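PDB 4N67: putative cell filamentation protein from Bartonella quintana, which probably transfers AMP from ATP to host target proteins through its Fic domain, which is captured here with ADP bound. Local coordinates for residues L120-L130 against N141-L149; Q172-I183 against L207-L218. The protein carries 2 engineered substitutions. All coordinates share one frame; numbering follows the deposited sequence.

In the fold
Interactions 1 and 2 illustrate how contact chemistry follows place in a mostly helical fold. Interaction 1 is mainly buried: helix 112-126 runs antiparallel to helix 135-152, and the turn beyond it adds Leu130, all held by aliphatic packing with a polar edge. Interaction 2 is larger and only partly buried, joining the ends of helices 164-174 and 202-211 through a short two-stranded antiparallel sheet, where main-chain bonding shares the work with isoleucine, leucine and aromatic packing. The contacts meet at Phe208, whose ring packs against Ala142, Ala143 and Phe146 of helix 135-152, and again where Leu130 O approaches Ala174 CB. Phe146 of interaction 1 also touches the bound ADP.

Interaction 1 (L120-L130 against N141-L149); sequences LEQRLTAKNNL and NAAEVFTAL
Leu120 and Val145 cross at about a right angle, with Leu120 CD1 4.0 Å from Val145 CG1. The CG of Leu120 stands opposite its own backbone N (chi1 180°), and its two methyls divide the neighbouring helix between them: CD1 takes the valine, while CD2 lies 3.6 Å from Leu149 CD2. Val145 is shared in a similar way. Val145 CG2 is 3.9 Å from Leu124 CD2 and 4.2 Å from Leu130 CD1, so one branched side chain packs against three leucines.

At one border of this apolar seam the chemistry turns polar. Arg123 folds its chain so that Leu120 CA lies over one face of the guanidinium, and NH2 presents the group's edge to Ala148 CB at 3.7 Å. Farther along, Lys127 and Asn141 approach from opposite directions. Lys127, extended beyond CG, gives a hydrogen bond from NZ to Asn141 OD1 (2.7 Å), in the carbonyl plane, with a C=O...N angle of 157°. The asparagine's ND2 is used separately by Glu137 O, one turn back, and together the two bonds fix the rotation of the amide. At the root of the same side chain, Asn141 CB is 3.9 Å from Leu130 CD2. Leu130 can take part because a Schellman motif with Asn128 at its positive-phi position ends the helix at this point and brings the chain round.

Nearly antiparallel at 165°, segments 120-126 and 141-149 form part of the helical core of the Fic fold, in which helix 135-152 leads directly into the signature motif of the family.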
loop_
_atom_site.group_PDB
_atom_site.type_symbol
_atom_site.label_atom_id
_atom_site.label_comp_id
_atom_site.label_asym_id
_atom_site.label_seq_id
_atom_site.Cartn_x
_atom_site.Cartn_y
_atom_site.Cartn_z
ATOM N N LEU A 120 -7.091 2.554 11.807
ATOM C CA LEU A 120 -6.593 1.226 11.471
ATOM C C LEU A 120 -5.587 0.722 12.502
ATOM O O LEU A 120 -5.682 -0.423 12.941
ATOM C CB LEU A 120 -6.001 1.226 10.056
ATOM C CG LEU A 120 -5.443 -0.131 9.626
ATOM C CD1 LEU A 120 -6.470 -1.266 9.698
ATOM C CD2 LEU A 120 -4.874 0.034 8.234
ATOM N N GLU A 121 -4.660 1.597 12.909
ATOM C CA GLU A 121 -3.696 1.279 13.974
ATOM C C GLU A 121 -4.392 0.806 15.224
ATOM O O GLU A 121 -4.033 -0.203 15.813
ATOM C CB GLU A 121 -2.908 2.510 14.399
ATOM C CG GLU A 121 -1.884 2.978 13.442
ATOM C CD GLU A 121 -1.102 4.176 13.964
ATOM O OE1 GLU A 121 -1.349 4.671 15.089
ATOM O OE2 GLU A 121 -0.224 4.620 13.229
ATOM N N GLN A 122 -5.385 1.560 15.642
ATOM C CA GLN A 122 -6.130 1.207 16.837
ATOM C C GLN A 122 -6.865 -0.119 16.700
ATOM O O GLN A 122 -6.929 -0.914 17.663
ATOM C CB GLN A 122 -7.101 2.314 17.188
ATOM C CG GLN A 122 -6.399 3.592 17.611
ATOM C CD GLN A 122 -7.357 4.760 17.722
ATOM O OE1 GLN A 122 -8.309 4.864 16.958
ATOM N NE2 GLN A 122 -7.129 5.630 18.702
ATOM N N ARG A 123 -7.430 -0.372 15.521
ATOM C CA ARG A 123 -8.127 -1.634 15.284
ATOM C C ARG A 123 -7.124 -2.802 15.345
ATOM O O ARG A 123 -7.396 -3.858 15.978
ATOM C CB ARG A 123 -8.904 -1.596 13.949
ATOM C CG ARG A 123 -10.212 -0.815 14.033
ATOM C CD ARG A 123 -11.095 -0.940 12.792
ATOM N NE ARG A 123 -10.705 0.027 11.765
ATOM C CZ ARG A 123 -10.248 -0.244 10.534
ATOM N NH1 ARG A 123 -10.118 -1.494 10.065
ATOM N NH2 ARG A 123 -9.934 0.764 9.745
ATOM N N LEU A 124 -5.938 -2.623 14.737
ATOM C CA LEU A 124 -4.937 -3.691 14.764
ATOM C C LEU A 124 -4.472 -3.955 16.187
ATOM O O LEU A 124 -4.324 -5.107 16.589
ATOM C CB LEU A 124 -3.751 -3.413 13.835
ATOM C CG LEU A 124 -4.109 -3.552 12.371
ATOM C CD1 LEU A 124 -2.997 -2.941 11.533
ATOM C CD2 LEU A 124 -4.356 -5.005 12.021
ATOM N N THR A 125 -4.264 -2.898 16.963
ATOM C CA THR A 125 -3.848 -3.090 18.356
ATOM C C THR A 125 -4.932 -3.821 19.131
ATOM O O THR A 125 -4.649 -4.765 19.890
ATOM C CB THR A 125 -3.522 -1.759 19.048
ATOM O OG1 THR A 125 -2.409 -1.149 18.395
ATOM C CG2 THR A 125 -3.183 -2.016 20.523
ATOM N N ALA A 126 -6.181 -3.419 18.940
ATOM C CA ALA A 126 -7.276 -4.059 19.688
ATOM C C ALA A 126 -7.409 -5.540 19.336
ATOM O O ALA A 126 -7.799 -6.355 20.168
ATOM C CB ALA A 126 -8.581 -3.356 19.400
ATOM N N LYS A 127 -7.119 -5.883 18.078
ATOM C CA LYS A 127 -7.219 -7.254 17.631
ATOM C C LYS A 127 -5.898 -7.995 17.701
ATOM O O LYS A 127 -5.771 -9.063 17.114
ATOM C CB LYS A 127 -7.766 -7.301 16.207
ATOM C CG LYS A 127 -9.185 -6.791 16.121
ATOM C CD LYS A 127 -9.830 -7.075 14.780
ATOM C CE LYS A 127 -11.335 -7.205 14.960
ATOM N NZ LYS A 127 -12.008 -7.192 13.637
ATOM N N ASN A 128 -4.949 -7.485 18.471
ATOM C CA ASN A 128 -3.682 -8.141 18.657
ATOM C C ASN A 128 -3.015 -8.525 17.321
ATOM O O ASN A 128 -2.532 -9.635 17.160
ATOM C CB ASN A 128 -3.887 -9.367 19.544
ATOM C CG ASN A 128 -2.602 -9.912 20.086
ATOM O OD1 ASN A 128 -1.620 -9.186 20.265
ATOM N ND2 ASN A 128 -2.584 -11.219 20.342
ATOM N N ASN A 129 -2.996 -7.572 16.397
ATOM C CA ASN A 129 -2.415 -7.737 15.061
ATOM C C ASN A 129 -2.917 -8.961 14.327
ATOM O O ASN A 129 -2.170 -9.590 13.563
ATOM C CB ASN A 129 -0.895 -7.756 15.137
ATOM C CG ASN A 129 -0.345 -6.438 15.595
ATOM O OD1 ASN A 129 -0.946 -5.374 15.347
ATOM N ND2 ASN A 129 0.789 -6.491 16.290
ATOM N N LEU A 130 -4.192 -9.278 14.539
ATOM C CA LEU A 130 -4.845 -10.433 13.932
ATOM C C LEU A 130 -4.278 -11.791 14.317
ATOM O O LEU A 130 -4.537 -12.763 13.623
ATOM C CB LEU A 130 -4.883 -10.289 12.402
ATOM C CG LEU A 130 -5.384 -8.959 11.829
ATOM C CD1 LEU A 130 -5.574 -9.075 10.314
ATOM C CD2 LEU A 130 -6.677 -8.526 12.520
ATOM N N ASN A 141 -10.534 -10.702 8.143
ATOM C CA ASN A 141 -9.999 -9.557 8.826
ATOM C C ASN A 141 -8.903 -8.906 7.983
ATOM O O ASN A 141 -8.812 -7.677 7.947
ATOM C CB ASN A 141 -9.450 -9.931 10.204
ATOM C CG ASN A 141 -10.513 -9.890 11.287
ATOM O OD1 ASN A 141 -10.762 -8.843 11.870
ATOM N ND2 ASN A 141 -11.120 -11.023 11.572
ATOM N N ALA A 142 -8.099 -9.726 7.318
ATOM C CA ALA A 142 -7.026 -9.188 6.464
ATOM C C ALA A 142 -7.647 -8.401 5.346
ATOM O O ALA A 142 -7.135 -7.326 4.955
ATOM C CB ALA A 142 -6.165 -10.304 5.912
ATOM N N ALA A 143 -8.759 -8.912 4.814
ATOM C CA ALA A 143 -9.450 -8.205 3.718
ATOM C C ALA A 143 -9.960 -6.847 4.182
ATOM O O ALA A 143 -9.876 -5.867 3.423
ATOM C CB ALA A 143 -10.597 -9.050 3.153
ATOM N N GLU A 144 -10.488 -6.782 5.411
ATOM C CA GLU A 144 -10.944 -5.499 5.966
ATOM C C GLU A 144 -9.784 -4.515 6.158
ATOM O O GLU A 144 -9.916 -3.318 5.907
ATOM C CB GLU A 144 -11.697 -5.698 7.276
ATOM C CG GLU A 144 -13.006 -6.439 7.104
ATOM C CD GLU A 144 -13.894 -6.388 8.341
ATOM O OE1 GLU A 144 -13.670 -5.505 9.202
ATOM O OE2 GLU A 144 -14.810 -7.235 8.459
ATOM N N VAL A 145 -8.644 -5.004 6.612
ATOM C CA VAL A 145 -7.486 -4.142 6.769
ATOM C C VAL A 145 -7.101 -3.610 5.382
ATOM O O VAL A 145 -6.810 -2.416 5.194
ATOM C CB VAL A 145 -6.304 -4.919 7.402
ATOM C CG1 VAL A 145 -4.996 -4.139 7.296
ATOM C CG2 VAL A 145 -6.633 -5.274 8.840
ATOM N N PHE A 146 -7.092 -4.494 4.396
ATOM C CA PHE A 146 -6.690 -4.091 3.040
ATOM C C PHE A 146 -7.651 -3.061 2.461
ATOM O O PHE A 146 -7.221 -2.092 1.825
ATOM C CB PHE A 146 -6.591 -5.291 2.089
ATOM C CG PHE A 146 -5.759 -4.998 0.892
ATOM C CD1 PHE A 146 -4.375 -5.017 1.010
ATOM C CD2 PHE A 146 -6.320 -4.575 -0.297
ATOM C CE1 PHE A 146 -3.565 -4.678 -0.033
ATOM C CE2 PHE A 146 -5.499 -4.252 -1.381
ATOM C CZ PHE A 146 -4.116 -4.306 -1.230
ATOM N N THR A 147 -8.945 -3.269 2.628
ATOM C CA THR A 147 -9.882 -2.270 2.083
ATOM C C THR A 147 -9.718 -0.927 2.806
ATOM O O THR A 147 -9.829 0.118 2.177
ATOM C CB THR A 147 -11.338 -2.743 2.096
ATOM O OG1 THR A 147 -11.725 -3.080 3.411
ATOM C CG2 THR A 147 -11.491 -3.975 1.241
ATOM N N ALA A 148 -9.432 -0.945 4.109
ATOM C CA ALA A 148 -9.142 0.295 4.824
ATOM C C ALA A 148 -7.911 0.993 4.255
ATOM O O ALA A 148 -7.911 2.214 4.029
ATOM C CB ALA A 148 -8.968 0.015 6.304
ATOM N N LEU A 149 -6.864 0.226 3.990
ATOM C CA LEU A 149 -5.667 0.796 3.369
ATOM C C LEU A 149 -5.959 1.343 1.984
ATOM O O LEU A 149 -5.460 2.435 1.612
ATOM C CB LEU A 149 -4.545 -0.249 3.300
ATOM C CG LEU A 149 -3.887 -0.583 4.637
ATOM C CD1 LEU A 149 -3.011 -1.823 4.466
ATOM C CD2 LEU A 149 -3.063 0.570 5.191
#

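Interaction 2 (Q172-I183 against L207-L218); sequences QAAGYKIDFSLI and LFEDITHPQKSL
Ile211 reaches from segment 207-218 into segment 172-183 and meets something with every atom beyond CA. Ile211 CB sits 3.2 Å from Asp179 O. At chi1 68°, CG1 occupies the crowded position between backbone N and carbonyl carbon, leaving Ile211 CG2 to turn toward Ile183 CG2, 3.6 Å away. Ile211 CG1 runs past Ile178 CG2, and Ile211 CD1 lies 3.6 Å from that methyl and over one face of the Phe180 ring, 3.8 Å from its centroid, in a CH-pi contact. The Phe180 ring also meets Phe208, their planes 87° apart, and Ile183 CD1 presses on Leu207 CD1 at a tight 3.4 Å.

Next to the two strands, Asp179 N donates a hydrogen bond to Ile211 O at 2.9 Å. Lys177 and His213 then exchange two bonds as an antiparallel hydrogen-bonded pair, and Lys177 CB lies over one face of the imidazole. Beyond them Gln215 N makes an almost straight bond to Gly175 O (2.8 Å, 179° at the hydrogen), where Gly175 has just ended helix 164-174 in a Schellman motif. Leu218 CD2 covers one face of the Tyr176 ring, whose hydroxyl is hydrogen-bonded to Leu133 O.

Directional main-chain bonds thus set the register of the two strands, while Ile211 and its apolar neighbours pack together at one end of the contact, consistent with a short sheet that clasps two helix ends.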
loop_
_atom_site.group_PDB
_atom_site.type_symbol
_atom_site.label_atom_id
_atom_site.label_comp_id
_atom_site.label_asym_id
_atom_site.label_seq_id
_atom_site.Cartn_x
_atom_site.Cartn_y
_atom_site.Cartn_z
ATOM N N GLN A 172 2.650 -12.662 8.317
ATOM C CA GLN A 172 3.792 -13.396 8.819
ATOM C C GLN A 172 3.840 -13.371 10.334
ATOM O O GLN A 172 4.050 -14.408 10.982
ATOM C CB GLN A 172 5.083 -12.847 8.234
ATOM C CG GLN A 172 6.345 -13.588 8.675
ATOM C CD GLN A 172 7.606 -12.930 8.144
ATOM O OE1 GLN A 172 7.554 -11.969 7.365
ATOM N NE2 GLN A 172 8.754 -13.426 8.582
ATOM N N ALA A 173 3.590 -12.211 10.910
ATOM C CA ALA A 173 3.620 -12.118 12.354
ATOM C C ALA A 173 2.426 -12.837 13.014
ATOM O O ALA A 173 2.505 -13.184 14.202
ATOM C CB ALA A 173 3.698 -10.673 12.782
ATOM N N ALA A 174 1.346 -13.066 12.266
ATOM C CA ALA A 174 0.125 -13.733 12.765
ATOM C C ALA A 174 0.139 -15.215 12.482
ATOM O O ALA A 174 -0.843 -15.891 12.846
ATOM C CB ALA A 174 -1.111 -13.118 12.147
ATOM N N GLY A 175 1.207 -15.703 11.839
ATOM C CA GLY A 175 1.340 -17.127 11.480
ATOM C C GLY A 175 0.774 -17.530 10.126
ATOM O O GLY A 175 0.593 -18.710 9.863
ATOM N N TYR A 176 0.533 -16.576 9.246
ATOM C CA TYR A 176 -0.034 -16.883 7.916
ATOM C C TYR A 176 0.840 -16.342 6.794
ATOM O O TYR A 176 1.363 -15.211 6.880
ATOM C CB TYR A 176 -1.422 -16.272 7.811
ATOM C CG TYR A 176 -2.464 -16.977 8.642
ATOM C CD1 TYR A 176 -3.043 -18.141 8.181
ATOM C CD2 TYR A 176 -2.860 -16.506 9.917
ATOM C CE1 TYR A 176 -3.983 -18.827 8.913
ATOM C CE2 TYR A 176 -3.804 -17.196 10.653
ATOM C CZ TYR A 176 -4.370 -18.357 10.153
ATOM O OH TYR A 176 -5.317 -19.094 10.874
ATOM N N LYS A 177 1.001 -17.134 5.734
ATOM C CA LYS A 177 1.704 -16.706 4.548
ATOM C C LYS A 177 0.667 -16.146 3.587
ATOM O O LYS A 177 -0.238 -16.852 3.203
ATOM C CB LYS A 177 2.448 -17.865 3.863
ATOM C CG LYS A 177 3.135 -17.385 2.598
ATOM C CD LYS A 177 4.118 -18.359 1.992
ATOM C CE LYS A 177 4.735 -17.748 0.744
ATOM N NZ LYS A 177 5.343 -16.417 0.974
ATOM N N ILE A 178 0.815 -14.880 3.192
ATOM C CA ILE A 178 -0.078 -14.240 2.207
ATOM C C ILE A 178 0.759 -14.052 0.953
ATOM O O ILE A 178 1.790 -13.378 1.004
ATOM C CB ILE A 178 -0.607 -12.882 2.705
ATOM C CG1 ILE A 178 -1.410 -13.059 3.999
ATOM C CG2 ILE A 178 -1.435 -12.192 1.618
ATOM C CD1 ILE A 178 -1.909 -11.751 4.604
ATOM N N ASP A 179 0.323 -14.657 -0.156
ATOM C CA ASP A 179 1.132 -14.699 -1.402
ATOM C C ASP A 179 0.361 -14.104 -2.571
ATOM O O ASP A 179 -0.449 -14.777 -3.226
ATOM C CB ASP A 179 1.586 -16.138 -1.683
ATOM C CG ASP A 179 2.566 -16.234 -2.859
ATOM O OD1 ASP A 179 2.774 -15.193 -3.543
ATOM O OD2 ASP A 179 3.097 -17.340 -3.068
ATOM N N PHE A 180 0.626 -12.835 -2.861
ATOM C CA PHE A 180 -0.150 -12.126 -3.875
ATOM C C PHE A 180 0.191 -12.561 -5.277
ATOM O O PHE A 180 -0.568 -12.282 -6.187
ATOM C CB PHE A 180 0.038 -10.618 -3.762
ATOM C CG PHE A 180 -0.637 -10.026 -2.563
ATOM C CD1 PHE A 180 -1.957 -9.661 -2.630
ATOM C CD2 PHE A 180 0.067 -9.783 -1.391
ATOM C CE1 PHE A 180 -2.602 -9.079 -1.560
ATOM C CE2 PHE A 180 -0.571 -9.207 -0.296
ATOM C CZ PHE A 180 -1.902 -8.848 -0.375
ATOM N N SER A 181 1.319 -13.254 -5.406
ATOM C CA SER A 181 1.749 -13.813 -6.707
ATOM C C SER A 181 0.807 -14.895 -7.212
ATOM O O SER A 181 0.845 -15.250 -8.401
ATOM C CB SER A 181 3.189 -14.337 -6.620
ATOM O OG SER A 181 3.303 -15.614 -6.044
ATOM N N LEU A 182 -0.037 -15.436 -6.336
ATOM C CA LEU A 182 -1.015 -16.454 -6.716
ATOM C C LEU A 182 -2.183 -15.933 -7.547
ATOM O O LEU A 182 -2.952 -16.726 -8.094
ATOM C CB LEU A 182 -1.548 -17.162 -5.464
ATOM C CG LEU A 182 -0.499 -17.998 -4.754
ATOM C CD1 LEU A 182 -0.978 -18.406 -3.367
ATOM C CD2 LEU A 182 -0.154 -19.223 -5.577
ATOM N N ILE A 183 -2.316 -14.615 -7.660
ATOM C CA ILE A 183 -3.409 -14.004 -8.406
ATOM C C ILE A 183 -2.884 -12.929 -9.345
ATOM O O ILE A 183 -1.739 -12.522 -9.244
ATOM C CB ILE A 183 -4.449 -13.370 -7.469
ATOM C CG1 ILE A 183 -3.776 -12.339 -6.549
ATOM C CG2 ILE A 183 -5.176 -14.455 -6.681
ATOM C CD1 ILE A 183 -4.741 -11.352 -5.959
ATOM N N LEU A 207 -10.412 -13.307 -2.224
ATOM C CA LEU A 207 -9.045 -13.105 -2.652
ATOM C C LEU A 207 -8.078 -13.507 -1.521
ATOM O O LEU A 207 -7.165 -14.295 -1.731
ATOM C CB LEU A 207 -8.844 -11.632 -3.067
ATOM C CG LEU A 207 -7.467 -11.292 -3.642
ATOM C CD1 LEU A 207 -7.572 -10.069 -4.576
ATOM C CD2 LEU A 207 -6.425 -11.073 -2.564
ATOM N N PHE A 208 -8.314 -12.986 -0.329
ATOM C CA PHE A 208 -7.412 -13.296 0.791
ATOM C C PHE A 208 -7.494 -14.762 1.185
ATOM O O PHE A 208 -6.483 -15.362 1.450
ATOM C CB PHE A 208 -7.589 -12.334 1.980
ATOM C CG PHE A 208 -6.814 -11.060 1.815
ATOM C CD1 PHE A 208 -7.359 -9.947 1.164
ATOM C CD2 PHE A 208 -5.496 -10.993 2.239
ATOM C CE1 PHE A 208 -6.596 -8.818 0.959
ATOM C CE2 PHE A 208 -4.745 -9.861 2.049
ATOM C CZ PHE A 208 -5.285 -8.784 1.410
ATOM N N GLU A 209 -8.677 -15.350 1.166
ATOM C CA GLU A 209 -8.747 -16.806 1.351
ATOM C C GLU A 209 -7.873 -17.556 0.351
ATOM O O GLU A 209 -7.159 -18.514 0.715
ATOM C CB GLU A 209 -10.180 -17.317 1.265
ATOM C CG GLU A 209 -11.085 -16.831 2.378
ATOM C CD GLU A 209 -12.500 -17.395 2.298
ATOM O OE1 GLU A 209 -12.851 -18.062 1.288
ATOM O OE2 GLU A 209 -13.266 -17.182 3.263
ATOM N N ASP A 210 -7.943 -17.149 -0.909
ATOM C CA ASP A 210 -7.283 -17.869 -1.982
ATOM C C ASP A 210 -5.772 -17.790 -1.977
ATOM O O ASP A 210 -5.119 -18.691 -2.501
ATOM C CB ASP A 210 -7.819 -17.421 -3.357
ATOM C CG ASP A 210 -9.196 -17.991 -3.665
ATOM O OD1 ASP A 210 -9.626 -18.936 -2.978
ATOM O OD2 ASP A 210 -9.840 -17.453 -4.582
ATOM N N ILE A 211 -5.210 -16.757 -1.359
ATOM C CA ILE A 211 -3.763 -16.558 -1.392
ATOM C C ILE A 211 -3.098 -16.760 -0.045
ATOM O O ILE A 211 -1.917 -16.502 0.074
ATOM C CB ILE A 211 -3.399 -15.156 -1.924
ATOM C CG1 ILE A 211 -3.806 -14.036 -0.953
ATOM C CG2 ILE A 211 -4.020 -14.954 -3.302
ATOM C CD1 ILE A 211 -3.349 -12.637 -1.379
ATOM N N THR A 212 -3.836 -17.242 0.953
ATOM C CA THR A 212 -3.299 -17.364 2.315
ATOM C C THR A 212 -3.259 -18.818 2.754
ATOM O O THR A 212 -4.181 -19.596 2.477
ATOM C CB THR A 212 -4.161 -16.556 3.313
ATOM O OG1 THR A 212 -4.221 -15.191 2.892
ATOM C CG2 THR A 212 -3.573 -16.597 4.717
ATOM N N HIS A 213 -2.181 -19.204 3.432
ATOM C CA HIS A 213 -2.160 -20.474 4.150
ATOM C C HIS A 213 -1.450 -20.316 5.478
ATOM O O HIS A 213 -0.618 -19.429 5.620
ATOM C CB HIS A 213 -1.531 -21.608 3.302
ATOM C CG HIS A 213 -0.069 -21.436 2.992
ATOM N ND1 HIS A 213 0.938 -21.632 3.914
ATOM C CD2 HIS A 213 0.545 -21.130 1.829
ATOM C CE1 HIS A 213 2.106 -21.461 3.325
ATOM N NE2 HIS A 213 1.894 -21.145 2.069
ATOM N N PRO A 214 -1.797 -21.157 6.464
ATOM C CA PRO A 214 -1.053 -21.092 7.712
ATOM C C PRO A 214 0.392 -21.554 7.535
ATOM O O PRO A 214 0.656 -22.503 6.809
ATOM C CB PRO A 214 -1.834 -22.017 8.637
ATOM C CG PRO A 214 -2.487 -22.984 7.727
ATOM C CD PRO A 214 -2.852 -22.189 6.513
ATOM N N GLN A 215 1.334 -20.891 8.198
ATOM C CA GLN A 215 2.746 -21.294 8.084
ATOM C C GLN A 215 3.002 -22.593 8.858
ATOM O O GLN A 215 2.229 -22.944 9.738
ATOM C CB GLN A 215 3.685 -20.183 8.575
ATOM C CG GLN A 215 3.512 -18.865 7.811
ATOM C CD GLN A 215 4.331 -17.693 8.354
ATOM O OE1 GLN A 215 4.302 -17.369 9.551
ATOM N NE2 GLN A 215 5.049 -17.034 7.460
ATOM N N LYS A 216 4.105 -23.269 8.530
ATOM C CA LYS A 216 4.524 -24.508 9.228
ATOM C C LYS A 216 4.471 -24.408 10.747
ATOM O O LYS A 216 3.920 -25.283 11.410
ATOM C CB LYS A 216 5.948 -24.915 8.819
ATOM N N SER A 217 5.048 -23.336 11.288
ATOM C CA SER A 217 5.048 -23.087 12.728
ATOM C C SER A 217 3.640 -23.036 13.331
ATOM O O SER A 217 3.390 -23.609 14.386
ATOM C CB SER A 217 5.820 -21.787 13.038
ATOM O OG SER A 217 5.733 -20.859 11.962
ATOM N N LEU A 218 2.719 -22.365 12.654
ATOM C CA LEU A 218 1.335 -22.296 13.115
ATOM C C LEU A 218 0.649 -23.671 13.025
ATOM O O LEU A 218 -0.198 -24.003 13.861
ATOM C CB LEU A 218 0.563 -21.243 12.304
ATOM C CG LEU A 218 -0.776 -20.786 12.880
ATOM C CD1 LEU A 218 -0.589 -20.044 14.202
ATOM C CD2 LEU A 218 -1.515 -19.913 11.886
#